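Local coordinates for protein 16S rRNA (guanine(1405)-N(7))-methyltransferase (Klebsiella pneumoniae, PDB 6PI9) that probably methylates N7 of guanosine 1405 in 16S rRNA, with S-adenosyl-L-methionine as methyl donor, and so confers resistance to aminoglycosides, at residues 49-52 / 53-57; 164-168 / 169-173; 188-191 / 192-196; 231-234 / 235-238. One frame throughout, in Å; residues are numbered along the deposited sequence. Where two conformers were deposited one is given.

Interactions 1, 2 and 3 converge on S-adenosyl-L-homocysteine, whereas interaction 4 lies away from it. Helix 41-57 (interaction 1) meets the ribose, the loop after strand 162-165 (interaction 2) reads the adenine with a backbone N-H and an aspartate carboxylate, and helix 186-192 (interaction 3) does so with a glutamine amide. Interactions 1 and 3 pack directly through I55, V188 and Q192; interactions 2 and 3 join through the L168 O to R196 NE bond. Interaction 4, on helix 225-236, is apolar and aromatic, and touches interaction 3 where W232 meets E190. Interactions 1 and 3 are the more buried; interaction 4 joins a buried aromatic pair to an exposed helix end. Interactions 1, 3 and 4 also reach the second subunit.

Interaction 1 (49-52 / 53-57); sequences RTHL and HQITG. With SAH (S-adenosyl-L-homocysteine), chain B.
The imidazole of H51 meets I55 one helical turn further along helix 41-57. I55 CD1 lies at the edge of the ring and in its plane, 3.8 Å from H51 CE1, while the other branch, CG2, approaches obliquely, 3.6 Å from H51 CE1. Q192 also packs on H51, whose NE2 has a weak hydrogen bond with L218 O of the second subunit. H51 was modelled in two conformers, so this fit describes one of them and is tentative in detail. The flat amide of Q54 crosses T50 at a slant, but its OE1 sits so close to the T50 methyl that the orientation of the amide is doubtful. A third flat group, the H53 ring, has ND1 2.9 Å from a water that gives a weak bond to T50 O.

Beneath these side chains the i to i+4 bonding of the helix is joined at its end by a wider pi-type turn. L52 O accepts both the i+4 and the i+5 N-H, from opposite faces of its carbonyl plane: T56 N at 2.9 Å and G57 N at 3.2 Å, the latter nearly straight (169°). T56 holds OG1 anti to its backbone N (chi1 -179°), which directs the hydroxyl to the ribose, where OG1 donates to SAH O2' at 3.0 Å. I55 O comes within 3.1 Å of SAH C8.

V27 and V30 of helix 24-34 pack on L52, and R94 of the second subunit bonds to T50 OG1. The chemistry thus changes along the helix: apolar branches and a shared carbonyl carry the turn, and at its end the T56 hydroxyl contributes one hydrogen bond to the ribose, alongside other partners of the ligand such as D141.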
loop_
_atom_site.group_PDB
_atom_site.type_symbol
_atom_site.label_atom_id
_atom_site.label_comp_id
_atom_site.label_asym_id
_atom_site.label_seq_id
_atom_site.Cartn_x
_atom_site.Cartn_y
_atom_site.Cartn_z
ATOM N N ARG A 49 7.659 -4.518 -11.853
ATOM C CA ARG A 49 7.932 -4.694 -10.440
ATOM C C ARG A 49 7.003 -3.810 -9.621
ATOM O O ARG A 49 6.410 -4.255 -8.632
ATOM C CB ARG A 49 9.409 -4.385 -10.174
ATOM C CG ARG A 49 9.836 -4.734 -8.788
ATOM C CD ARG A 49 11.327 -5.008 -8.732
ATOM N NE ARG A 49 12.109 -4.275 -9.723
ATOM C CZ ARG A 49 12.910 -4.839 -10.635
ATOM N NH1 ARG A 49 13.047 -6.167 -10.684
ATOM N NH2 ARG A 49 13.601 -4.063 -11.485
ATOM N N THR A 50 6.855 -2.542 -10.023
ATOM C CA THR A 50 5.944 -1.666 -9.272
ATOM C C THR A 50 4.511 -2.194 -9.285
ATOM O O THR A 50 3.860 -2.267 -8.237
ATOM C CB THR A 50 5.998 -0.256 -9.847
ATOM O OG1 THR A 50 7.310 0.247 -9.615
ATOM C CG2 THR A 50 5.031 0.624 -9.068
ATOM N N HIS A 51 4.002 -2.550 -10.467
ATOM C CA HIS A 51 2.657 -3.137 -10.625
ATOM C C HIS A 51 2.476 -4.350 -9.718
ATOM O O HIS A 51 1.502 -4.452 -8.953
ATOM C CB HIS A 51 2.456 -3.527 -12.110
ATOM C CG HIS A 51 1.106 -4.107 -12.469
ATOM N ND1 HIS A 51 0.556 -5.197 -11.829
ATOM C CD2 HIS A 51 0.260 -3.816 -13.496
ATOM C CE1 HIS A 51 -0.596 -5.515 -12.395
ATOM N NE2 HIS A 51 -0.795 -4.704 -13.420
ATOM N N LEU A 52 3.427 -5.284 -9.783
ATOM C CA LEU A 52 3.324 -6.520 -9.014
ATOM C C LEU A 52 3.369 -6.240 -7.517
ATOM O O LEU A 52 2.637 -6.876 -6.739
ATOM C CB LEU A 52 4.415 -7.513 -9.447
ATOM C CG LEU A 52 4.094 -8.051 -10.842
ATOM C CD1 LEU A 52 5.340 -8.627 -11.567
ATOM C CD2 LEU A 52 3.013 -9.158 -10.662
ATOM N N HIS A 53 4.203 -5.268 -7.085
ATOM C CA HIS A 53 4.207 -4.893 -5.670
ATOM C C HIS A 53 2.847 -4.319 -5.269
ATOM O O HIS A 53 2.337 -4.633 -4.192
ATOM C CB HIS A 53 5.329 -3.888 -5.370
ATOM C CG HIS A 53 5.298 -3.305 -3.976
ATOM N ND1 HIS A 53 4.799 -2.043 -3.699
ATOM C CD2 HIS A 53 5.767 -3.785 -2.795
ATOM C CE1 HIS A 53 4.933 -1.788 -2.407
ATOM N NE2 HIS A 53 5.512 -2.831 -1.833
ATOM N N GLN A 54 2.244 -3.490 -6.139
ATOM C CA GLN A 54 0.957 -2.879 -5.810
ATOM C C GLN A 54 -0.148 -3.924 -5.708
ATOM O O GLN A 54 -1.008 -3.835 -4.824
ATOM C CB GLN A 54 0.580 -1.827 -6.840
ATOM C CG GLN A 54 1.555 -0.694 -6.887
ATOM C CD GLN A 54 1.217 0.269 -7.994
ATOM O OE1 GLN A 54 2.106 0.899 -8.584
ATOM N NE2 GLN A 54 -0.087 0.397 -8.291
ATOM N N ILE A 55 -0.133 -4.943 -6.575
ATOM C CA ILE A 55 -1.258 -5.872 -6.538
ATOM C C ILE A 55 -1.061 -7.032 -5.564
ATOM O O ILE A 55 -2.057 -7.601 -5.079
ATOM C CB ILE A 55 -1.588 -6.407 -7.944
ATOM C CG1 ILE A 55 -0.600 -7.443 -8.429
ATOM C CG2 ILE A 55 -1.753 -5.256 -8.943
ATOM C CD1 ILE A 55 -1.058 -8.148 -9.693
ATOM N N THR A 56 0.182 -7.402 -5.236
ATOM C CA THR A 56 0.328 -8.490 -4.276
ATOM C C THR A 56 1.485 -8.348 -3.263
ATOM O O THR A 56 1.318 -8.712 -2.090
ATOM C CB THR A 56 0.465 -9.812 -5.051
ATOM O OG1 THR A 56 0.584 -10.902 -4.132
ATOM C CG2 THR A 56 1.672 -9.787 -5.981
ATOM N N GLY A 57 2.655 -7.831 -3.676
ATOM C CA GLY A 57 3.822 -7.840 -2.791
ATOM C C GLY A 57 3.689 -6.998 -1.524
ATOM O O GLY A 57 4.292 -7.317 -0.494
HETATM N N SAH B . -9.058 -10.930 0.655
HETATM C CA SAH B . -7.885 -10.941 1.557
HETATM C CB SAH B . -6.686 -10.293 0.887
HETATM C CG SAH B . -6.882 -8.864 0.302
HETATM S SD SAH B . -5.258 -8.130 -0.204
HETATM C C SAH B . -8.200 -10.208 2.875
HETATM O O SAH B . -9.106 -9.349 2.841
HETATM O OXT SAH B . -7.554 -10.421 3.920
HETATM C "C5'" SAH B . -5.426 -8.350 -2.028
HETATM C "C4'" SAH B . -5.073 -9.787 -2.514
HETATM O "O4'" SAH B . -5.432 -9.928 -3.906
HETATM C "C3'" SAH B . -3.596 -10.260 -2.378
HETATM O "O3'" SAH B . -3.525 -11.479 -1.612
HETATM C "C2'" SAH B . -3.130 -10.524 -3.809
HETATM O "O2'" SAH B . -2.278 -11.672 -3.833
HETATM C "C1'" SAH B . -4.474 -10.834 -4.484
HETATM N N9 SAH B . -4.517 -10.534 -5.902
HETATM C C8 SAH B . -4.193 -9.347 -6.508
HETATM N N7 SAH B . -4.498 -9.459 -7.836
HETATM C C5 SAH B . -4.949 -10.735 -8.058
HETATM C C6 SAH B . -5.344 -11.426 -9.181
HETATM N N6 SAH B . -5.284 -10.908 -10.390
HETATM N N1 SAH B . -5.836 -12.710 -9.020
HETATM C C2 SAH B . -5.841 -13.318 -7.810
HETATM N N3 SAH B . -5.438 -12.661 -6.678
HETATM C C4 SAH B . -5.004 -11.380 -6.845
HETATM O O HOH W 1 5.068 -0.144 -5.903
#

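Interaction 2 (164-168 / 169-173); sequences RACDL and LSEIP. With SAH (S-adenosyl-L-homocysteine), chain B.
D167 OD1 takes two donors, one from the protein and one from the ligand: L169 N at 2.9 Å, on the anti side but well out of the carboxylate plane, and the exocyclic amine SAH N6, 3.0 Å from D167 OD1. Next to it L168 N donates to SAH N1 at 2.9 Å and almost straight (169°), so an acceptor and a donor read the adenine edge together. C166 O lies 3.1 Å from SAH C2. The L168 side chain turns CD1 to the adenine, and its other branch, CD2, packs 3.6 Å from P173 CG.

The second shell fixes the shape of this loop. S170 N donates to D167 O, and D167 OD2 is bonded to T26 OG1 and forms a salt bridge with R29. Further out, R164 grips E171 end-on with two nitrogens: NH1 bonds to E171 OE1 at 3.0 Å on its syn side, and NH2 to E171 OE2 at 2.6 Å. The guanidinium and carboxylate planes are 16° apart, the NH1 bond near the guanidinium plane and the NH2 bond tilted from it. A water donates to E171 OE1, 2.7 Å away, and accepts from D167 N, coupling this ion pair to the adenine-binding residue; E175 gives R164 NH2 a further partner.

R164 belongs to strand 162-165, which is outermost within the chain's sheet and pairs with strand 137-141, whose M140 touches R164, C166 and P173. Helix 186-192 packs on L168 and L169 through L189, and helix 196-203 lies against I172.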
loop_
_atom_site.group_PDB
_atom_site.type_symbol
_atom_site.label_atom_id
_atom_site.label_comp_id
_atom_site.label_asym_id
_atom_site.label_seq_id
_atom_site.Cartn_x
_atom_site.Cartn_y
_atom_site.Cartn_z
ATOM N N ARG A 164 -5.690 -22.696 -3.595
ATOM C CA ARG A 164 -5.033 -23.042 -4.842
ATOM C C ARG A 164 -4.665 -21.771 -5.589
ATOM O O ARG A 164 -5.210 -20.693 -5.352
ATOM C CB ARG A 164 -5.942 -23.894 -5.720
ATOM C CG ARG A 164 -7.230 -23.103 -6.036
ATOM C CD ARG A 164 -7.689 -23.507 -7.371
ATOM N NE ARG A 164 -8.948 -22.955 -7.862
ATOM C CZ ARG A 164 -9.058 -22.113 -8.882
ATOM N NH1 ARG A 164 -7.967 -21.661 -9.532
ATOM N NH2 ARG A 164 -10.271 -21.762 -9.283
ATOM N N ALA A 165 -3.712 -21.913 -6.498
ATOM C CA ALA A 165 -3.351 -20.787 -7.371
ATOM C C ALA A 165 -4.527 -20.302 -8.220
ATOM O O ALA A 165 -5.187 -21.096 -8.896
ATOM C CB ALA A 165 -2.236 -21.259 -8.291
ATOM N N CYS A 166 -4.672 -18.984 -8.358
ATOM C CA CYS A 166 -5.710 -18.489 -9.263
ATOM C C CYS A 166 -5.402 -17.056 -9.653
ATOM O O CYS A 166 -5.285 -16.224 -8.749
ATOM C CB CYS A 166 -7.066 -18.477 -8.528
ATOM S SG CYS A 166 -8.362 -17.711 -9.517
ATOM N N ASP A 167 -5.347 -16.751 -10.948
ATOM C CA ASP A 167 -5.233 -15.350 -11.395
ATOM C C ASP A 167 -6.615 -14.941 -11.897
ATOM O O ASP A 167 -7.044 -15.387 -12.966
ATOM C CB ASP A 167 -4.139 -15.155 -12.470
ATOM C CG ASP A 167 -3.921 -13.659 -12.813
ATOM O OD1 ASP A 167 -4.866 -12.850 -12.637
ATOM O OD2 ASP A 167 -2.842 -13.306 -13.333
ATOM N N LEU A 168 -7.275 -14.068 -11.142
ATOM C CA LEU A 168 -8.639 -13.612 -11.406
ATOM C C LEU A 168 -8.771 -12.707 -12.638
ATOM O O LEU A 168 -9.900 -12.325 -13.001
ATOM C CB LEU A 168 -9.166 -12.915 -10.174
ATOM C CG LEU A 168 -9.390 -13.891 -8.993
ATOM C CD1 LEU A 168 -9.650 -13.043 -7.775
ATOM C CD2 LEU A 168 -10.600 -14.828 -9.200
ATOM N N LEU A 169 -7.675 -12.349 -13.310
ATOM C CA LEU A 169 -7.783 -11.681 -14.590
ATOM C C LEU A 169 -7.890 -12.672 -15.728
ATOM O O LEU A 169 -8.339 -12.322 -16.839
ATOM C CB LEU A 169 -6.550 -10.779 -14.832
ATOM C CG LEU A 169 -6.742 -9.284 -14.467
ATOM C CD1 LEU A 169 -7.736 -8.739 -15.367
ATOM C CD2 LEU A 169 -7.302 -9.028 -13.130
ATOM N N SER A 170 -7.442 -13.898 -15.525
ATOM C CA SER A 170 -7.562 -14.827 -16.617
ATOM C C SER A 170 -8.469 -15.997 -16.294
ATOM O O SER A 170 -8.695 -16.843 -17.173
ATOM C CB SER A 170 -6.165 -15.288 -17.077
ATOM O OG SER A 170 -5.323 -15.472 -15.974
ATOM N N GLU A 171 -9.058 -16.031 -15.094
ATOM C CA GLU A 171 -9.949 -17.134 -14.745
ATOM C C GLU A 171 -11.139 -16.575 -13.973
ATOM O O GLU A 171 -10.944 -15.778 -13.063
ATOM C CB GLU A 171 -9.196 -18.173 -13.889
ATOM C CG GLU A 171 -10.056 -19.321 -13.422
ATOM C CD GLU A 171 -9.397 -20.246 -12.370
ATOM O OE1 GLU A 171 -8.169 -20.188 -12.098
ATOM O OE2 GLU A 171 -10.141 -21.076 -11.835
ATOM N N ILE A 172 -12.344 -16.987 -14.323
ATOM C CA ILE A 172 -13.519 -16.745 -13.473
ATOM C C ILE A 172 -13.781 -18.035 -12.745
ATOM O O ILE A 172 -14.040 -19.074 -13.409
ATOM C CB ILE A 172 -14.714 -16.277 -14.317
ATOM C CG1 ILE A 172 -14.534 -14.782 -14.627
ATOM C CG2 ILE A 172 -16.024 -16.504 -13.572
ATOM C CD1 ILE A 172 -15.700 -14.179 -15.368
ATOM N N PRO A 173 -13.561 -18.122 -11.424
ATOM C CA PRO A 173 -13.654 -19.410 -10.720
ATOM C C PRO A 173 -14.963 -20.100 -11.011
ATOM O O PRO A 173 -16.039 -19.481 -10.919
ATOM C CB PRO A 173 -13.552 -19.035 -9.247
ATOM C CG PRO A 173 -12.685 -17.724 -9.276
ATOM C CD PRO A 173 -13.090 -17.021 -10.541
HETATM N N SAH B . -9.058 -10.930 0.655
HETATM C CA SAH B . -7.885 -10.941 1.557
HETATM C CB SAH B . -6.686 -10.293 0.887
HETATM C CG SAH B . -6.882 -8.864 0.302
HETATM S SD SAH B . -5.258 -8.130 -0.204
HETATM C C SAH B . -8.200 -10.208 2.875
HETATM O O SAH B . -9.106 -9.349 2.841
HETATM O OXT SAH B . -7.554 -10.421 3.920
HETATM C "C5'" SAH B . -5.426 -8.350 -2.028
HETATM C "C4'" SAH B . -5.073 -9.787 -2.514
HETATM O "O4'" SAH B . -5.432 -9.928 -3.906
HETATM C "C3'" SAH B . -3.596 -10.260 -2.378
HETATM O "O3'" SAH B . -3.525 -11.479 -1.612
HETATM C "C2'" SAH B . -3.130 -10.524 -3.809
HETATM O "O2'" SAH B . -2.278 -11.672 -3.833
HETATM C "C1'" SAH B . -4.474 -10.834 -4.484
HETATM N N9 SAH B . -4.517 -10.534 -5.902
HETATM C C8 SAH B . -4.193 -9.347 -6.508
HETATM N N7 SAH B . -4.498 -9.459 -7.836
HETATM C C5 SAH B . -4.949 -10.735 -8.058
HETATM C C6 SAH B . -5.344 -11.426 -9.181
HETATM N N6 SAH B . -5.284 -10.908 -10.390
HETATM N N1 SAH B . -5.836 -12.710 -9.020
HETATM C C2 SAH B . -5.841 -13.318 -7.810
HETATM N N3 SAH B . -5.438 -12.661 -6.678
HETATM C C4 SAH B . -5.004 -11.380 -6.845
HETATM O O HOH W 2 -5.843 -19.016 -12.603
HETATM O O HOH W 3 -2.508 -14.560 -15.781
#

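Interaction 3 (188-191 / 192-196); sequences VLEA and QKTGR. With SAH (S-adenosyl-L-homocysteine), chain B.
Q192 lies alongside V188 at the end of helix 186-192, just ahead of a type II beta turn from K193 to R196 that leads into helix 196-203 of this Rossmann-like methyltransferase. Its CB rests 3.5 Å from L189 O, and its CG 3.3 Å from V188 O. With CG anti to the carbonyl carbon (chi1 -61°) and the chain extended beyond it, the amide reaches the adenine. NE2 has two acceptors: V188 O at 3.0 Å, approached from well above the carbonyl plane, and SAH N7, 3.2 Å from Q192 NE2. OE1 accepts from SAH N6 at 3.3 Å. The NE2 bond to the backbone V188 O, which can only accept, is consistent with this orientation of the amide, donor to N7 and acceptor to N6.

Ahead of the turn, E190 bends at chi2 (78°) to bring its carboxylate to the N-cap residue G195, whose positive phi suits glycine. E190 OE2 bonds to A197 N in the following helix, while T194 OG1 is hydrogen-bonded to R221 N of the second subunit. L189 CG packs 3.9 Å from R196 CG, and R196 NE reaches L168 O. G195 N donates to E190 OE1 at 2.7 Å, nearly straight at 176° but from above the carboxylate plane.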
loop_
_atom_site.group_PDB
_atom_site.type_symbol
_atom_site.label_atom_id
_atom_site.label_comp_id
_atom_site.label_asym_id
_atom_site.label_seq_id
_atom_site.Cartn_x
_atom_site.Cartn_y
_atom_site.Cartn_z
ATOM N N VAL A 188 -8.446 -3.386 -6.685
ATOM C CA VAL A 188 -7.179 -3.726 -7.318
ATOM C C VAL A 188 -7.437 -4.555 -8.556
ATOM O O VAL A 188 -6.669 -4.508 -9.508
ATOM C CB VAL A 188 -6.242 -4.445 -6.337
ATOM C CG1 VAL A 188 -6.703 -5.844 -6.109
ATOM C CG2 VAL A 188 -4.781 -4.490 -6.901
ATOM N N LEU A 189 -8.532 -5.322 -8.584
ATOM C CA LEU A 189 -8.843 -6.040 -9.815
ATOM C C LEU A 189 -9.217 -5.068 -10.933
ATOM O O LEU A 189 -8.777 -5.222 -12.070
ATOM C CB LEU A 189 -9.979 -7.019 -9.488
ATOM C CG LEU A 189 -10.373 -8.118 -10.429
ATOM C CD1 LEU A 189 -9.264 -9.186 -10.356
ATOM C CD2 LEU A 189 -11.697 -8.666 -9.879
ATOM N N GLU A 190 -10.019 -4.055 -10.620
ATOM C CA GLU A 190 -10.466 -3.091 -11.626
ATOM C C GLU A 190 -9.310 -2.217 -12.091
ATOM O O GLU A 190 -9.304 -1.743 -13.248
ATOM C CB GLU A 190 -11.630 -2.235 -11.036
ATOM C CG GLU A 190 -12.362 -1.333 -12.093
ATOM C CD GLU A 190 -13.358 -2.097 -12.995
ATOM O OE1 GLU A 190 -13.897 -1.486 -13.999
ATOM O OE2 GLU A 190 -13.589 -3.303 -12.720
ATOM N N ALA A 191 -8.303 -2.024 -11.226
ATOM C CA ALA A 191 -7.081 -1.329 -11.626
ATOM C C ALA A 191 -6.305 -2.119 -12.652
ATOM O O ALA A 191 -5.512 -1.540 -13.426
ATOM C CB ALA A 191 -6.215 -1.059 -10.396
ATOM N N GLN A 192 -6.455 -3.437 -12.646
ATOM C CA GLN A 192 -5.756 -4.272 -13.608
ATOM C C GLN A 192 -6.515 -4.417 -14.921
ATOM O O GLN A 192 -5.875 -4.630 -15.961
ATOM C CB GLN A 192 -5.476 -5.669 -13.031
ATOM C CG GLN A 192 -4.581 -5.686 -11.781
ATOM C CD GLN A 192 -4.579 -7.029 -11.056
ATOM O OE1 GLN A 192 -4.153 -8.049 -11.588
ATOM N NE2 GLN A 192 -5.109 -7.029 -9.839
ATOM N N LYS A 193 -7.854 -4.331 -14.904
ATOM C CA LYS A 193 -8.632 -4.446 -16.142
ATOM C C LYS A 193 -9.989 -3.803 -15.934
ATOM O O LYS A 193 -10.737 -4.249 -15.068
ATOM C CB LYS A 193 -8.800 -5.899 -16.525
ATOM C CG LYS A 193 -9.744 -6.148 -17.721
ATOM C CD LYS A 193 -8.981 -6.410 -18.972
ATOM C CE LYS A 193 -9.896 -6.768 -20.138
ATOM N NZ LYS A 193 -10.776 -5.622 -20.491
ATOM N N THR A 194 -10.305 -2.766 -16.712
ATOM C CA THR A 194 -11.624 -2.123 -16.624
ATOM C C THR A 194 -12.728 -3.102 -16.965
ATOM O O THR A 194 -12.632 -3.840 -17.937
ATOM C CB THR A 194 -11.692 -0.919 -17.583
ATOM O OG1 THR A 194 -10.727 0.042 -17.150
ATOM C CG2 THR A 194 -13.111 -0.245 -17.543
ATOM N N GLY A 195 -13.771 -3.115 -16.154
ATOM C CA GLY A 195 -14.885 -4.005 -16.362
ATOM C C GLY A 195 -14.762 -5.347 -15.669
ATOM O O GLY A 195 -15.747 -6.114 -15.656
ATOM N N ARG A 196 -13.586 -5.655 -15.091
ATOM C CA ARG A 196 -13.345 -7.014 -14.624
ATOM C C ARG A 196 -14.116 -7.293 -13.342
ATOM O O ARG A 196 -14.583 -8.427 -13.134
ATOM C CB ARG A 196 -11.837 -7.240 -14.412
ATOM C CG ARG A 196 -11.462 -8.715 -14.077
ATOM C CD ARG A 196 -11.884 -9.633 -15.227
ATOM N NE ARG A 196 -11.589 -11.031 -14.923
ATOM C CZ ARG A 196 -11.853 -12.046 -15.732
ATOM N NH1 ARG A 196 -12.444 -11.850 -16.907
ATOM N NH2 ARG A 196 -11.538 -13.277 -15.361
HETATM N N SAH B . -9.058 -10.930 0.655
HETATM C CA SAH B . -7.885 -10.941 1.557
HETATM C CB SAH B . -6.686 -10.293 0.887
HETATM C CG SAH B . -6.882 -8.864 0.302
HETATM S SD SAH B . -5.258 -8.130 -0.204
HETATM C C SAH B . -8.200 -10.208 2.875
HETATM O O SAH B . -9.106 -9.349 2.841
HETATM O OXT SAH B . -7.554 -10.421 3.920
HETATM C "C5'" SAH B . -5.426 -8.350 -2.028
HETATM C "C4'" SAH B . -5.073 -9.787 -2.514
HETATM O "O4'" SAH B . -5.432 -9.928 -3.906
HETATM C "C3'" SAH B . -3.596 -10.260 -2.378
HETATM O "O3'" SAH B . -3.525 -11.479 -1.612
HETATM C "C2'" SAH B . -3.130 -10.524 -3.809
HETATM O "O2'" SAH B . -2.278 -11.672 -3.833
HETATM C "C1'" SAH B . -4.474 -10.834 -4.484
HETATM N N9 SAH B . -4.517 -10.534 -5.902
HETATM C C8 SAH B . -4.193 -9.347 -6.508
HETATM N N7 SAH B . -4.498 -9.459 -7.836
HETATM C C5 SAH B . -4.949 -10.735 -8.058
HETATM C C6 SAH B . -5.344 -11.426 -9.181
HETATM N N6 SAH B . -5.284 -10.908 -10.390
HETATM N N1 SAH B . -5.836 -12.710 -9.020
HETATM C C2 SAH B . -5.841 -13.318 -7.810
HETATM N N3 SAH B . -5.438 -12.661 -6.678
HETATM C C4 SAH B . -5.004 -11.380 -6.845
#

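Interaction 4 (231-234 / 235-238)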
loop_
_atom_site.group_PDB
_atom_site.type_symbol
_atom_site.label_atom_id
_atom_site.label_comp_id
_atom_site.label_asym_id
_atom_site.label_seq_id
_atom_site.Cartn_x
_atom_site.Cartn_y
_atom_site.Cartn_z
ATOM N N ASP A 231 -20.125 4.562 -4.062
ATOM C CA ASP A 231 -20.750 5.038 -5.290
ATOM C C ASP A 231 -20.346 4.169 -6.463
ATOM O O ASP A 231 -21.172 3.853 -7.344
ATOM C CB ASP A 231 -20.349 6.479 -5.606
ATOM C CG ASP A 231 -20.929 7.515 -4.659
ATOM O OD1 ASP A 231 -21.943 7.298 -3.956
ATOM O OD2 ASP A 231 -20.313 8.600 -4.641
ATOM N N TRP A 232 -19.061 3.807 -6.526
ATOM C CA TRP A 232 -18.585 3.021 -7.646
ATOM C C TRP A 232 -19.223 1.651 -7.624
ATOM O O TRP A 232 -19.730 1.154 -8.652
ATOM C CB TRP A 232 -17.053 2.889 -7.570
ATOM C CG TRP A 232 -16.490 1.933 -8.581
ATOM C CD1 TRP A 232 -16.181 2.216 -9.911
ATOM C CD2 TRP A 232 -16.171 0.555 -8.378
ATOM N NE1 TRP A 232 -15.712 1.083 -10.516
ATOM C CE2 TRP A 232 -15.663 0.060 -9.602
ATOM C CE3 TRP A 232 -16.222 -0.302 -7.265
ATOM C CZ2 TRP A 232 -15.271 -1.237 -9.760
ATOM C CZ3 TRP A 232 -15.781 -1.623 -7.418
ATOM C CH2 TRP A 232 -15.323 -2.073 -8.660
ATOM N N PHE A 233 -19.218 1.031 -6.451
ATOM C CA PHE A 233 -19.826 -0.286 -6.344
ATOM C C PHE A 233 -21.299 -0.243 -6.748
ATOM O O PHE A 233 -21.782 -1.108 -7.503
ATOM C CB PHE A 233 -19.655 -0.817 -4.913
ATOM C CG PHE A 233 -20.139 -2.247 -4.740
ATOM C CD1 PHE A 233 -19.582 -3.257 -5.490
ATOM C CD2 PHE A 233 -21.133 -2.554 -3.819
ATOM C CE1 PHE A 233 -19.993 -4.580 -5.321
ATOM C CE2 PHE A 233 -21.557 -3.902 -3.649
ATOM C CZ PHE A 233 -20.957 -4.891 -4.410
ATOM N N GLU A 234 -22.039 0.754 -6.279
ATOM C CA GLU A 234 -23.464 0.729 -6.605
ATOM C C GLU A 234 -23.667 0.919 -8.097
ATOM O O GLU A 234 -24.645 0.412 -8.660
ATOM C CB GLU A 234 -24.214 1.788 -5.810
ATOM C CG GLU A 234 -23.820 1.818 -4.340
ATOM C CD GLU A 234 -24.558 0.866 -3.396
ATOM O OE1 GLU A 234 -24.539 1.172 -2.175
ATOM O OE2 GLU A 234 -25.129 -0.158 -3.842
ATOM N N ARG A 235 -22.713 1.554 -8.764
ATOM C CA ARG A 235 -22.846 1.798 -10.185
ATOM C C ARG A 235 -22.468 0.559 -10.996
ATOM O O ARG A 235 -23.099 0.261 -12.013
ATOM C CB ARG A 235 -21.977 2.991 -10.580
ATOM C CG ARG A 235 -21.889 3.194 -12.056
ATOM C CD ARG A 235 -21.323 4.551 -12.406
ATOM N NE ARG A 235 -19.941 4.738 -11.972
ATOM C CZ ARG A 235 -18.886 4.261 -12.631
ATOM N NH1 ARG A 235 -19.068 3.528 -13.732
ATOM N NH2 ARG A 235 -17.649 4.497 -12.192
ATOM N N ILE A 236 -21.479 -0.205 -10.561
ATOM C CA ILE A 236 -21.057 -1.345 -11.397
ATOM C C ILE A 236 -21.779 -2.625 -11.009
ATOM O O ILE A 236 -21.698 -3.622 -11.744
ATOM C CB ILE A 236 -19.543 -1.578 -11.362
ATOM C CG1 ILE A 236 -19.072 -1.997 -9.967
ATOM C CG2 ILE A 236 -18.780 -0.301 -11.842
ATOM C CD1 ILE A 236 -18.758 -3.481 -9.782
ATOM N N LEU A 237 -22.472 -2.649 -9.881
ATOM C CA LEU A 237 -23.066 -3.915 -9.459
ATOM C C LEU A 237 -24.017 -4.447 -10.543
ATOM O O LEU A 237 -24.968 -3.756 -10.908
ATOM C CB LEU A 237 -23.838 -3.738 -8.148
ATOM C CG LEU A 237 -24.470 -5.026 -7.600
ATOM C CD1 LEU A 237 -23.352 -5.958 -7.152
ATOM C CD2 LEU A 237 -25.388 -4.687 -6.435
ATOM N N PRO A 238 -23.830 -5.673 -11.037
ATOM C CA PRO A 238 -24.782 -6.234 -12.024
ATOM C C PRO A 238 -26.223 -6.245 -11.527
ATOM O O PRO A 238 -26.492 -6.463 -10.345
ATOM C CB PRO A 238 -24.269 -7.660 -12.235
ATOM C CG PRO A 238 -22.812 -7.610 -11.870
ATOM C CD PRO A 238 -22.729 -6.596 -10.740
HETATM O O HOH W 4 -25.790 -1.125 -10.769
#
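Two first torsions bring W232 and I236 together: the indole is carried anti to the backbone N of W232 (chi1 172°), and I236 places CG1 between its own N and carbonyl carbon (chi1 65°). The isoleucine thereby lies over one face of the indole. I236 CG1 stands 3.8 Å from the centroid of the W232 six-membered ring, 8° off the ring normal, which is a CH-pi contact. The other branch, CG2, covers the five-membered part of the ring, 3.6 Å from W232 NE1. R235 meets the same indole differently: its NH2 is at the ring edge, 3.5 Å from W232 CD1, with guanidinium and indole planes nearly perpendicular.

The F233 ring lies elsewhere on the helix, where its CZ touches L237 CD1 at 3.8 Å. Behind these side chains the helical bonding runs out: I236 N donates to W232 O at 2.9 Å, and L237 N to F233 O at 2.9 Å, although L237 has already left helical backbone angles.

Around the pair, F213 meets the F233 ring edge-to-face and L201 of helix 196-203 packs on F233 and I236, so helix 225-236 is held to the sheet and to that helix. V223 of the second subunit packs on W232. The contact relies on aliphatic carbon over the indole face and obliquely against the phenyl ring, with the arginine NH2 at the edge of the indole; its cohesion is chiefly apolar, on a backbone closing its last helical bonds.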